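Local atomic coordinates of CCMAN5 (Cellulosimicrobium cellulans, PDB entry 2XSG), a protein that hydrolyses alpha-linked mannose residues as a calcium-binding family 92 glycoside hydrolase, an activity probably used to uncap mannose-6-phosphate on glycans of recombinant lysosomal enzymes. Residues D272-F275 with D276-R279; W490-E493 with K494-P498; W540-H543 with W544-A547. All coordinates share one frame; numbering follows the deposited sequence.

Interaction 1: residues D272-F275 with D276-R279; sequences DLSF and DAIR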
ATOM      1  N   ASP A 272      21.083  -0.827  24.859  1.00 10.52           N
ATOM      2  CA  ASP A 272      21.759  -2.103  25.161  1.00 10.69           C
ATOM      3  C   ASP A 272      20.767  -3.261  25.262  1.00 10.06           C
ATOM      4  O   ASP A 272      21.086  -4.324  25.798  1.00  9.78           O
ATOM      5  CB  ASP A 272      22.580  -2.006  26.463  1.00 11.85           C
ATOM      6  CG  ASP A 272      23.643  -0.915  26.420  1.00 13.69           C
ATOM      7  OD1 ASP A 272      24.468  -0.878  25.481  1.00 16.18           O
ATOM      8  OD2 ASP A 272      23.661  -0.087  27.350  1.00 17.52           O
ATOM      9  N   LEU A 273      19.559  -3.059  24.743  1.00  9.01           N
ATOM     10  CA  LEU A 273      18.574  -4.129  24.695  1.00  8.02           C
ATOM     11  C   LEU A 273      19.081  -5.316  23.899  1.00  7.44           C
ATOM     12  O   LEU A 273      19.832  -5.167  22.934  1.00  7.08           O
ATOM     13  CB  LEU A 273      17.235  -3.637  24.124  1.00  8.18           C
ATOM     14  CG  LEU A 273      16.567  -2.414  24.775  1.00  7.67           C
ATOM     15  CD1 LEU A 273      15.337  -2.035  23.996  1.00  9.04           C
ATOM     16  CD2 LEU A 273      16.248  -2.605  26.269  1.00  9.53           C
ATOM     17  N   SER A 274      18.673  -6.500  24.345  1.00  6.68           N
ATOM     18  CA  SER A 274      18.987  -7.756  23.676  1.00  5.99           C
ATOM     19  C   SER A 274      18.106  -7.935  22.433  1.00  5.54           C
ATOM     20  O   SER A 274      17.064  -7.269  22.289  1.00  4.51           O
ATOM     21  CB  SER A 274      18.729  -8.919  24.640  1.00  5.94           C
ATOM     22  OG  SER A 274      17.338  -8.986  24.928  1.00  5.51           O
ATOM     23  N   PHE A 275      18.532  -8.836  21.544  1.00  4.78           N
ATOM     24  CA  PHE A 275      17.735  -9.219  20.380  1.00  4.80           C
ATOM     25  C   PHE A 275      16.294  -9.590  20.773  1.00  4.45           C
ATOM     26  O   PHE A 275      15.344  -9.054  20.213  1.00  3.13           O
ATOM     27  CB  PHE A 275      18.417 -10.364  19.628  1.00  4.27           C
ATOM     28  CG  PHE A 275      17.690 -10.807  18.387  1.00  5.79           C
ATOM     29  CD1 PHE A 275      16.670 -11.763  18.458  1.00  6.64           C
ATOM     30  CD2 PHE A 275      18.037 -10.290  17.141  1.00  6.01           C
ATOM     31  CE1 PHE A 275      15.985 -12.177  17.304  1.00  5.98           C
ATOM     32  CE2 PHE A 275      17.376 -10.695  15.989  1.00  6.99           C
ATOM     33  CZ  PHE A 275      16.342 -11.650  16.069  1.00  7.94           C
ATOM     34  N   ASP A 276      16.155 -10.490  21.752  1.00  4.76           N
ATOM     35  CA  ASP A 276      14.844 -10.965  22.217  1.00  5.78           C
ATOM     36  C   ASP A 276      13.927  -9.840  22.668  1.00  5.99           C
ATOM     37  O   ASP A 276      12.724  -9.859  22.347  1.00  6.87           O
ATOM     38  CB  ASP A 276      14.988 -11.996  23.359  1.00  6.07           C
ATOM     39  CG  ASP A 276      15.491 -13.346  22.876  1.00  8.59           C
ATOM     40  OD1 ASP A 276      15.579 -13.556  21.647  1.00 10.24           O
ATOM     41  OD2 ASP A 276      15.811 -14.200  23.735  1.00 10.14           O
ATOM     42  N   ALA A 277      14.488  -8.875  23.410  1.00  5.06           N
ATOM     43  CA  ALA A 277      13.726  -7.722  23.913  1.00  5.08           C
ATOM     44  C   ALA A 277      13.320  -6.743  22.810  1.00  5.08           C
ATOM     45  O   ALA A 277      12.240  -6.172  22.867  1.00  5.19           O
ATOM     46  CB  ALA A 277      14.488  -6.983  25.029  1.00  4.07           C
ATOM     47  N   ILE A 278      14.186  -6.545  21.826  1.00  4.75           N
ATOM     48  CA  ILE A 278      13.813  -5.746  20.658  1.00  5.84           C
ATOM     49  C   ILE A 278      12.706  -6.435  19.855  1.00  6.01           C
ATOM     50  O   ILE A 278      11.729  -5.796  19.466  1.00  6.86           O
ATOM     51  CB  ILE A 278      15.043  -5.405  19.762  1.00  5.63           C
ATOM     52  CG1 ILE A 278      16.059  -4.562  20.547  1.00  4.68           C
ATOM     53  CG2 ILE A 278      14.603  -4.669  18.499  1.00  7.21           C
ATOM     54  CD1 ILE A 278      17.527  -4.639  19.988  1.00  3.44           C
ATOM     55  N   ARG A 279      12.845  -7.741  19.629  1.00  6.80           N
ATOM     56  CA  ARG A 279      11.809  -8.518  18.935  1.00  6.83           C
ATOM     57  C   ARG A 279      10.500  -8.475  19.720  1.00  6.83           C
ATOM     58  O   ARG A 279       9.435  -8.240  19.146  1.00  6.59           O
ATOM     59  CB  ARG A 279      12.249  -9.966  18.750  1.00  6.75           C
ATOM     60  CG  ARG A 279      11.308 -10.827  17.869  1.00  8.35           C
ATOM     61  CD  ARG A 279      11.600 -12.336  18.051  1.00 11.83           C
ATOM     62  NE  ARG A 279      11.519 -12.642  19.476  1.00 14.01           N
ATOM     63  CZ  ARG A 279      12.295 -13.487  20.141  1.00 14.91           C
ATOM     64  NH1 ARG A 279      13.250 -14.189  19.516  1.00 15.32           N
ATOM     65  NH2 ARG A 279      12.100 -13.618  21.452  1.00 11.97           N
TER

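Interaction 2: residues W490-E493 with K494-P498; sequences WPIE and KLTKP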
ATOM      1  N   TRP A 490     -17.131  19.182 -15.592  1.00  7.67           N
ATOM      2  CA  TRP A 490     -16.973  19.022 -17.056  1.00  7.33           C
ATOM      3  C   TRP A 490     -16.854  17.567 -17.578  1.00  7.02           C
ATOM      4  O   TRP A 490     -17.509  17.209 -18.579  1.00  6.23           O
ATOM      5  CB  TRP A 490     -15.813  19.883 -17.597  1.00  7.25           C
ATOM      6  CG  TRP A 490     -15.993  21.414 -17.547  1.00  8.09           C
ATOM      7  CD1 TRP A 490     -17.147  22.115 -17.277  1.00  7.43           C
ATOM      8  CD2 TRP A 490     -14.984  22.409 -17.822  1.00  6.01           C
ATOM      9  NE1 TRP A 490     -16.899  23.464 -17.336  1.00  6.54           N
ATOM     10  CE2 TRP A 490     -15.587  23.670 -17.674  1.00  6.72           C
ATOM     11  CE3 TRP A 490     -13.628  22.346 -18.168  1.00  5.55           C
ATOM     12  CZ2 TRP A 490     -14.882  24.865 -17.858  1.00  6.71           C
ATOM     13  CZ3 TRP A 490     -12.932  23.515 -18.350  1.00  7.02           C
ATOM     14  CH2 TRP A 490     -13.558  24.767 -18.198  1.00  8.13           C
ATOM     15  N   PRO A 491     -16.017  16.721 -16.921  1.00  6.98           N
ATOM     16  CA  PRO A 491     -15.843  15.370 -17.459  1.00  6.73           C
ATOM     17  C   PRO A 491     -17.163  14.602 -17.519  1.00  7.16           C
ATOM     18  O   PRO A 491     -17.455  13.974 -18.537  1.00  6.21           O
ATOM     19  CB  PRO A 491     -14.888  14.707 -16.470  1.00  6.93           C
ATOM     20  CG  PRO A 491     -14.189  15.821 -15.807  1.00  6.75           C
ATOM     21  CD  PRO A 491     -15.133  16.971 -15.771  1.00  6.18           C
ATOM     22  N   ILE A 492     -17.956  14.675 -16.450  1.00  7.43           N
ATOM     23  CA  ILE A 492     -19.277  14.023 -16.432  1.00  8.58           C
ATOM     24  C   ILE A 492     -20.211  14.570 -17.524  1.00  9.14           C
ATOM     25  O   ILE A 492     -20.809  13.809 -18.277  1.00  9.55           O
ATOM     26  CB  ILE A 492     -19.957  14.097 -15.042  1.00  8.52           C
ATOM     27  CG1 ILE A 492     -19.253  13.166 -14.041  1.00  9.78           C
ATOM     28  CG2 ILE A 492     -21.431  13.692 -15.129  1.00  8.03           C
ATOM     29  CD1 ILE A 492     -19.498  13.549 -12.594  1.00 10.77           C
ATOM     30  N   GLU A 493     -20.331  15.885 -17.609  1.00 10.08           N
ATOM     31  CA  GLU A 493     -21.275  16.490 -18.547  1.00 11.10           C
ATOM     32  C   GLU A 493     -20.865  16.272 -19.997  1.00 10.80           C
ATOM     33  O   GLU A 493     -21.704  15.944 -20.832  1.00 10.80           O
ATOM     34  CB  GLU A 493     -21.402  17.985 -18.261  1.00 12.06           C
ATOM     35  CG  GLU A 493     -22.424  18.729 -19.106  1.00 15.52           C
ATOM     36  CD  GLU A 493     -22.024  20.181 -19.301  1.00 20.46           C
ATOM     37  OE1 GLU A 493     -21.237  20.699 -18.469  1.00 20.99           O
ATOM     38  OE2 GLU A 493     -22.485  20.797 -20.290  1.00 22.90           O
ATOM     39  N   LYS A 494     -19.573  16.423 -20.279  1.00 10.21           N
ATOM     40  CA  LYS A 494     -19.076  16.475 -21.651  1.00 10.38           C
ATOM     41  C   LYS A 494     -18.625  15.131 -22.237  1.00  9.75           C
ATOM     42  O   LYS A 494     -18.548  14.997 -23.460  1.00  9.01           O
ATOM     43  CB  LYS A 494     -17.925  17.496 -21.771  1.00 10.68           C
ATOM     44  CG  LYS A 494     -18.269  18.927 -21.347  1.00 13.60           C
ATOM     45  CD  LYS A 494     -18.784  19.736 -22.538  1.00 18.03           C
ATOM     46  CE  LYS A 494     -18.785  21.233 -22.241  1.00 19.10           C
ATOM     47  NZ  LYS A 494     -20.001  21.674 -21.499  1.00 20.00           N
ATOM     48  N   LEU A 495     -18.301  14.154 -21.383  1.00  8.87           N
ATOM     49  CA  LEU A 495     -17.829  12.856 -21.890  1.00  8.08           C
ATOM     50  C   LEU A 495     -18.781  11.673 -21.706  1.00  8.23           C
ATOM     51  O   LEU A 495     -18.464  10.566 -22.132  1.00  8.02           O
ATOM     52  CB  LEU A 495     -16.424  12.519 -21.349  1.00  7.09           C
ATOM     53  CG  LEU A 495     -15.305  13.497 -21.706  1.00  6.58           C
ATOM     54  CD1 LEU A 495     -13.987  13.016 -21.125  1.00  5.98           C
ATOM     55  CD2 LEU A 495     -15.196  13.657 -23.209  1.00  6.21           C
ATOM     56  N   THR A 496     -19.934  11.883 -21.073  1.00  9.03           N
ATOM     57  CA  THR A 496     -20.900  10.786 -20.922  1.00  9.94           C
ATOM     58  C   THR A 496     -21.769  10.774 -22.169  1.00  9.86           C
ATOM     59  O   THR A 496     -22.676  11.585 -22.308  1.00 10.31           O
ATOM     60  CB  THR A 496     -21.789  10.928 -19.661  1.00 10.19           C
ATOM     61  OG1 THR A 496     -20.980  11.124 -18.496  1.00 11.02           O
ATOM     62  CG2 THR A 496     -22.668   9.693 -19.466  1.00 10.19           C
ATOM     63  N   LYS A 497     -21.477   9.862 -23.083  1.00 10.29           N
ATOM     64  CA  LYS A 497     -22.197   9.778 -24.353  1.00 10.32           C
ATOM     65  C   LYS A 497     -23.549   9.115 -24.195  1.00 10.22           C
ATOM     66  O   LYS A 497     -23.618   7.942 -23.812  1.00 10.55           O
ATOM     67  CB  LYS A 497     -21.376   8.997 -25.375  1.00 10.90           C
ATOM     68  CG  LYS A 497     -22.100   8.805 -26.701  1.00 11.88           C
ATOM     69  CD  LYS A 497     -21.364   7.839 -27.587  1.00 13.37           C
ATOM     70  CE  LYS A 497     -22.042   7.775 -28.946  1.00 15.78           C
ATOM     71  NZ  LYS A 497     -21.368   6.787 -29.805  1.00 16.49           N
ATOM     72  N   PRO A 498     -24.637   9.843 -24.516  1.00  9.88           N
ATOM     73  CA  PRO A 498     -25.968   9.235 -24.372  1.00  9.82           C
ATOM     74  C   PRO A 498     -26.123   8.015 -25.260  1.00  9.68           C
ATOM     75  O   PRO A 498     -25.595   7.993 -26.365  1.00 10.37           O
ATOM     76  CB  PRO A 498     -26.916  10.335 -24.860  1.00  9.64           C
ATOM     77  CG  PRO A 498     -26.147  11.602 -24.641  1.00 10.09           C
ATOM     78  CD  PRO A 498     -24.720  11.246 -24.953  1.00  8.81           C
TER

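Interaction 3: residues W540-H543 with W544-A547; sequences WQYH and WYDA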
ATOM      1  N   TRP A 540     -16.035   1.223 -19.090  1.00  4.44           N
ATOM      2  CA  TRP A 540     -17.014   0.849 -18.051  1.00  3.80           C
ATOM      3  C   TRP A 540     -16.463   1.046 -16.636  1.00  4.04           C
ATOM      4  O   TRP A 540     -17.202   1.443 -15.730  1.00  4.06           O
ATOM      5  CB  TRP A 540     -17.457  -0.587 -18.196  1.00  3.79           C
ATOM      6  CG  TRP A 540     -18.590  -0.815 -19.147  1.00  4.37           C
ATOM      7  CD1 TRP A 540     -18.502  -1.238 -20.429  1.00  2.66           C
ATOM      8  CD2 TRP A 540     -19.990  -0.653 -18.869  1.00  3.28           C
ATOM      9  NE1 TRP A 540     -19.758  -1.342 -20.981  1.00  3.95           N
ATOM     10  CE2 TRP A 540     -20.687  -0.992 -20.041  1.00  2.85           C
ATOM     11  CE3 TRP A 540     -20.715  -0.236 -17.745  1.00  5.66           C
ATOM     12  CZ2 TRP A 540     -22.079  -0.946 -20.126  1.00  3.09           C
ATOM     13  CZ3 TRP A 540     -22.106  -0.197 -17.828  1.00  5.90           C
ATOM     14  CH2 TRP A 540     -22.769  -0.546 -19.020  1.00  3.62           C
ATOM     15  N   GLN A 541     -15.175   0.760 -16.452  1.00  3.44           N
ATOM     16  CA  GLN A 541     -14.536   0.852 -15.133  1.00  3.42           C
ATOM     17  C   GLN A 541     -14.229   2.323 -14.781  1.00  3.70           C
ATOM     18  O   GLN A 541     -14.526   2.794 -13.672  1.00  4.00           O
ATOM     19  CB  GLN A 541     -13.279  -0.031 -15.097  1.00  2.33           C
ATOM     20  CG  GLN A 541     -13.607  -1.544 -15.173  1.00  2.18           C
ATOM     21  CD  GLN A 541     -12.441  -2.412 -15.639  1.00  2.67           C
ATOM     22  OE1 GLN A 541     -11.328  -1.921 -15.859  1.00  2.46           O
ATOM     23  NE2 GLN A 541     -12.691  -3.727 -15.784  1.00  2.00           N
ATOM     24  N   TYR A 542     -13.653   3.043 -15.738  1.00  3.51           N
ATOM     25  CA  TYR A 542     -13.427   4.479 -15.596  1.00  4.03           C
ATOM     26  C   TYR A 542     -14.701   5.322 -15.615  1.00  4.35           C
ATOM     27  O   TYR A 542     -14.689   6.456 -15.125  1.00  5.45           O
ATOM     28  CB  TYR A 542     -12.476   4.976 -16.679  1.00  3.83           C
ATOM     29  CG  TYR A 542     -11.022   4.865 -16.341  1.00  3.46           C
ATOM     30  CD1 TYR A 542     -10.304   3.687 -16.575  1.00  5.63           C
ATOM     31  CD2 TYR A 542     -10.345   5.949 -15.811  1.00  5.77           C
ATOM     32  CE1 TYR A 542      -8.940   3.603 -16.271  1.00  5.25           C
ATOM     33  CE2 TYR A 542      -8.993   5.875 -15.502  1.00  6.18           C
ATOM     34  CZ  TYR A 542      -8.300   4.710 -15.741  1.00  6.10           C
ATOM     35  OH  TYR A 542      -6.965   4.697 -15.419  1.00  6.68           O
ATOM     36  N   HIS A 543     -15.794   4.798 -16.169  1.00  4.44           N
ATOM     37  CA  HIS A 543     -17.074   5.526 -16.173  1.00  4.44           C
ATOM     38  C   HIS A 543     -17.452   6.153 -14.810  1.00  4.76           C
ATOM     39  O   HIS A 543     -17.940   7.302 -14.750  1.00  4.56           O
ATOM     40  CB  HIS A 543     -18.231   4.659 -16.688  1.00  4.29           C
ATOM     41  CG  HIS A 543     -19.542   5.390 -16.726  1.00  4.35           C
ATOM     42  ND1 HIS A 543     -20.567   5.126 -15.846  1.00  4.97           N
ATOM     43  CD2 HIS A 543     -19.962   6.427 -17.491  1.00  4.30           C
ATOM     44  CE1 HIS A 543     -21.577   5.946 -16.084  1.00  2.87           C
ATOM     45  NE2 HIS A 543     -21.232   6.750 -17.073  1.00  6.33           N
ATOM     46  N   TRP A 544     -17.209   5.392 -13.742  1.00  4.60           N
ATOM     47  CA  TRP A 544     -17.622   5.721 -12.378  1.00  4.40           C
ATOM     48  C   TRP A 544     -16.588   6.583 -11.633  1.00  4.36           C
ATOM     49  O   TRP A 544     -16.751   6.841 -10.440  1.00  4.26           O
ATOM     50  CB  TRP A 544     -17.907   4.429 -11.573  1.00  4.27           C
ATOM     51  CG  TRP A 544     -18.761   3.435 -12.320  1.00  4.82           C
ATOM     52  CD1 TRP A 544     -18.338   2.310 -12.971  1.00  5.36           C
ATOM     53  CD2 TRP A 544     -20.188   3.490 -12.496  1.00  4.26           C
ATOM     54  NE1 TRP A 544     -19.418   1.659 -13.545  1.00  6.00           N
ATOM     55  CE2 TRP A 544     -20.559   2.369 -13.277  1.00  4.43           C
ATOM     56  CE3 TRP A 544     -21.187   4.388 -12.078  1.00  4.12           C
ATOM     57  CZ2 TRP A 544     -21.884   2.116 -13.643  1.00  4.49           C
ATOM     58  CZ3 TRP A 544     -22.502   4.145 -12.455  1.00  4.08           C
ATOM     59  CH2 TRP A 544     -22.835   3.018 -13.237  1.00  3.80           C
ATOM     60  N   TYR A 545     -15.539   7.027 -12.330  1.00  4.07           N
ATOM     61  CA  TYR A 545     -14.387   7.645 -11.662  1.00  4.18           C
ATOM     62  C   TYR A 545     -14.705   8.882 -10.831  1.00  4.43           C
ATOM     63  O   TYR A 545     -14.150   9.070  -9.728  1.00  3.49           O
ATOM     64  CB  TYR A 545     -13.259   7.964 -12.651  1.00  3.99           C
ATOM     65  CG  TYR A 545     -11.909   8.153 -11.993  1.00  4.46           C
ATOM     66  CD1 TYR A 545     -11.493   9.411 -11.540  1.00  4.63           C
ATOM     67  CD2 TYR A 545     -11.038   7.077 -11.828  1.00  5.55           C
ATOM     68  CE1 TYR A 545     -10.242   9.585 -10.939  1.00  3.57           C
ATOM     69  CE2 TYR A 545      -9.778   7.244 -11.230  1.00  5.80           C
ATOM     70  CZ  TYR A 545      -9.397   8.489 -10.784  1.00  6.78           C
ATOM     71  OH  TYR A 545      -8.158   8.635 -10.194  1.00  7.82           O
ATOM     72  N   ASP A 546     -15.598   9.723 -11.347  1.00  4.47           N
ATOM     73  CA  ASP A 546     -15.852  10.998 -10.700  1.00  5.25           C
ATOM     74  C   ASP A 546     -16.814  10.814  -9.534  1.00  5.85           C
ATOM     75  O   ASP A 546     -17.974  11.246  -9.560  1.00  5.86           O
ATOM     76  CB  ASP A 546     -16.261  12.060 -11.743  1.00  5.78           C
ATOM     77  CG  ASP A 546     -15.085  12.474 -12.614  1.00  5.65           C
ATOM     78  OD1 ASP A 546     -13.927  12.298 -12.156  1.00  3.66           O
ATOM     79  OD2 ASP A 546     -15.298  12.966 -13.737  1.00  6.80           O
ATOM     80  N   ALA A 547     -16.296  10.118  -8.514  1.00  5.10           N
ATOM     81  CA  ALA A 547     -17.098   9.612  -7.415  1.00  5.51           C
ATOM     82  C   ALA A 547     -17.605  10.688  -6.449  1.00  5.63           C
ATOM     83  O   ALA A 547     -18.362  10.377  -5.520  1.00  6.32           O
ATOM     84  CB  ALA A 547     -16.333   8.514  -6.655  1.00  4.40           C
TER
HETATM   85  O   HOH W   1     -17.006   9.645 -13.723  1.00  4.84           O

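Interaction 1: residues D272-F275 with D276-R279
S274 and A277 meet in an N-cap: S274 OG accepts from A277 N at 3.2 Å, closing the first turn of helix 275-290. The serine hydroxyl sits between its own backbone N and carbonyl carbon (chi1 65°), which turns it back over the start of the helix, with A277 CB resting against it. Beside the cap, the residue before it, L273, reaches the residue after A277: L273 CB touches I278 CG1 at 3.9 Å, an apolar contact that meets the definition of a hydrophobic staple. Between these two ties the regular i to i+4 pattern begins, with I278 N bonded to S274 O at 3.0 Å and R279 N to F275 O at 2.9 Å.

F275, the first residue of the helix, carries its ring out from the axis toward strands 133-140 and 144-150, where it lies against V146, R148, E137 and A139. Its rim is lined by two charged neighbours. The D276 side chain crosses that of F275 at about a right angle and sets OD1 in the ring plane, at the edge, 3.8 Å from F275 CD1. One turn on, R279 lies obliquely to F275, and its guanidinium stands nearly upright against the ring, the planes 83° apart. R279 gets there by bending at chi3 (54°), which folds the guanidinium back so that one face looks toward D276 CA. D276 OD1 has two salt-bridge partners, R279 and R148 of strand 144-150, and its negative charge near the helix start is likely to suit the helix dipole. The bond within the turn is a salt bridge, R279 NH1 to D276 OD1, at 3.2 Å, with the same NH1 lying at the edge of the F275 ring, 4.1 Å from CE1.

Interaction 2: residues W490-E493 with K494-P498
W490 to T496 form a local contact, the last turn of helix 478-495 holding the start of the chain that leaves it. W490 O receives K494 N at 2.8 Å, and P491 O receives L495 N at 3.0 Å, a more tilted bond whose donor stands 32° off the carbonyl plane. At the next carbonyl the partner changes. I492 O is met by the hydroxyl of T496, OG1 at 2.7 Å, in the carbonyl plane and on a lone pair. T496 donates that proton, and with OG1 beside its own backbone N (chi1 -52°) the hydroxyl turns back onto the helix while the backbone moves on.

The motif is a helix end running directly into a strand: residues 496-497 pair antiparallel with strand 508-512, K497 bonding through its backbone to L511. The helix is kinked at P491 and I492, whose N atoms make no bond to the preceding turn; P491 has no N-H to give. Packing here is shared with the neighbouring helix 550-556, where I492 meets L553 and A556, and T496 also meets A556.

On the solvent side E493 and K494 extend alongside one another. The lysine bends twice, at chi2 (-91°) and again at chi4, so its ammonium returns to its sequence neighbour. K494 NZ bonds E493 OE2 at 2.9 Å in a salt bridge, approaching from above the carboxylate plane. Lower down, K494 CB and CG both lie against W490 O, CB at 3.2 Å. With an alanine here the carboxylate of E493 would probably lose its positive mate and be freer to turn, and the W490 carbonyl would lose the methylene CG beside it. W490 NE1 bonds E486 OE2, while K494 O is taken by R515 NH1.

Interaction 3: residues W540-H543 with W544-A547
H543 and W544, neighbours in sequence, meet edge to face. The imidazole stands on the six-membered ring of the indole with the planes 81° apart and the centroids 4.7 Å from each other. ND1 leads the approach, 3.6 Å above the W544 ring and over its centre. The histidine reaches that position because CG lies anti to the backbone N (chi1 -179°), which swings its ring to the side where the tryptophan lies. ND1 is buried and has no hydrogen-bonding partner in the model, so the aromatic face is what it meets. The five-membered part of the indole is held tightly against the preceding helical turn, W544 CD1 lying 3.1 Å from W540 O.

Two tyrosines flank the turn further on. Y542 and Y545 project in the same direction, their planes 13° apart, offset enough that little of one ring lies over the other. The closest carbons, Y542 CD2 and Y545 CD2, are 4.2 Å apart. Behind these pairs is a type I beta turn from Y542 to Y545, which starts at the end of the short helix 539-542 in the catalytic domain, in this family an (alpha/alpha)6 barrel. It is closed by Y545 N to Y542 O at 3.0 Å, the donor well above the carbonyl plane. Water 1 secures the next step, donating to H543 O and accepting from D546 N. D546 then centres an inverse gamma turn, in which A547 N bonds Y545 O at 2.7 Å.

Outside this, helix 455-474 packs V459 against both tyrosines, Y542 OH bonds Y535 O, and helix 560-570 sets M567 and M570 against W544. The side chain of Y542 is about 10 Å from the bound calcium ion.

How the interactions relate
All three contacts are local and occur in series: interaction 1 closes before interaction 2 opens, and interaction 2 before interaction 3, so none nests or crosses. Interaction 1 starts helix 275-290 and seats it on strands 133-140 and 144-150. Its centre is about 60 Å from that of interaction 2, on the opposite side of the chain's centre. Interaction 2 ends helix 478-495 and leads into the strand paired with 508-512; interaction 3 turns the chain between helices 539-542 and 550-556. These last two touch: P491 CB meets D546 OD2 at 3.3 Å, and T496 CG2 approaches H543 NE2, joining a helix end to the later turn.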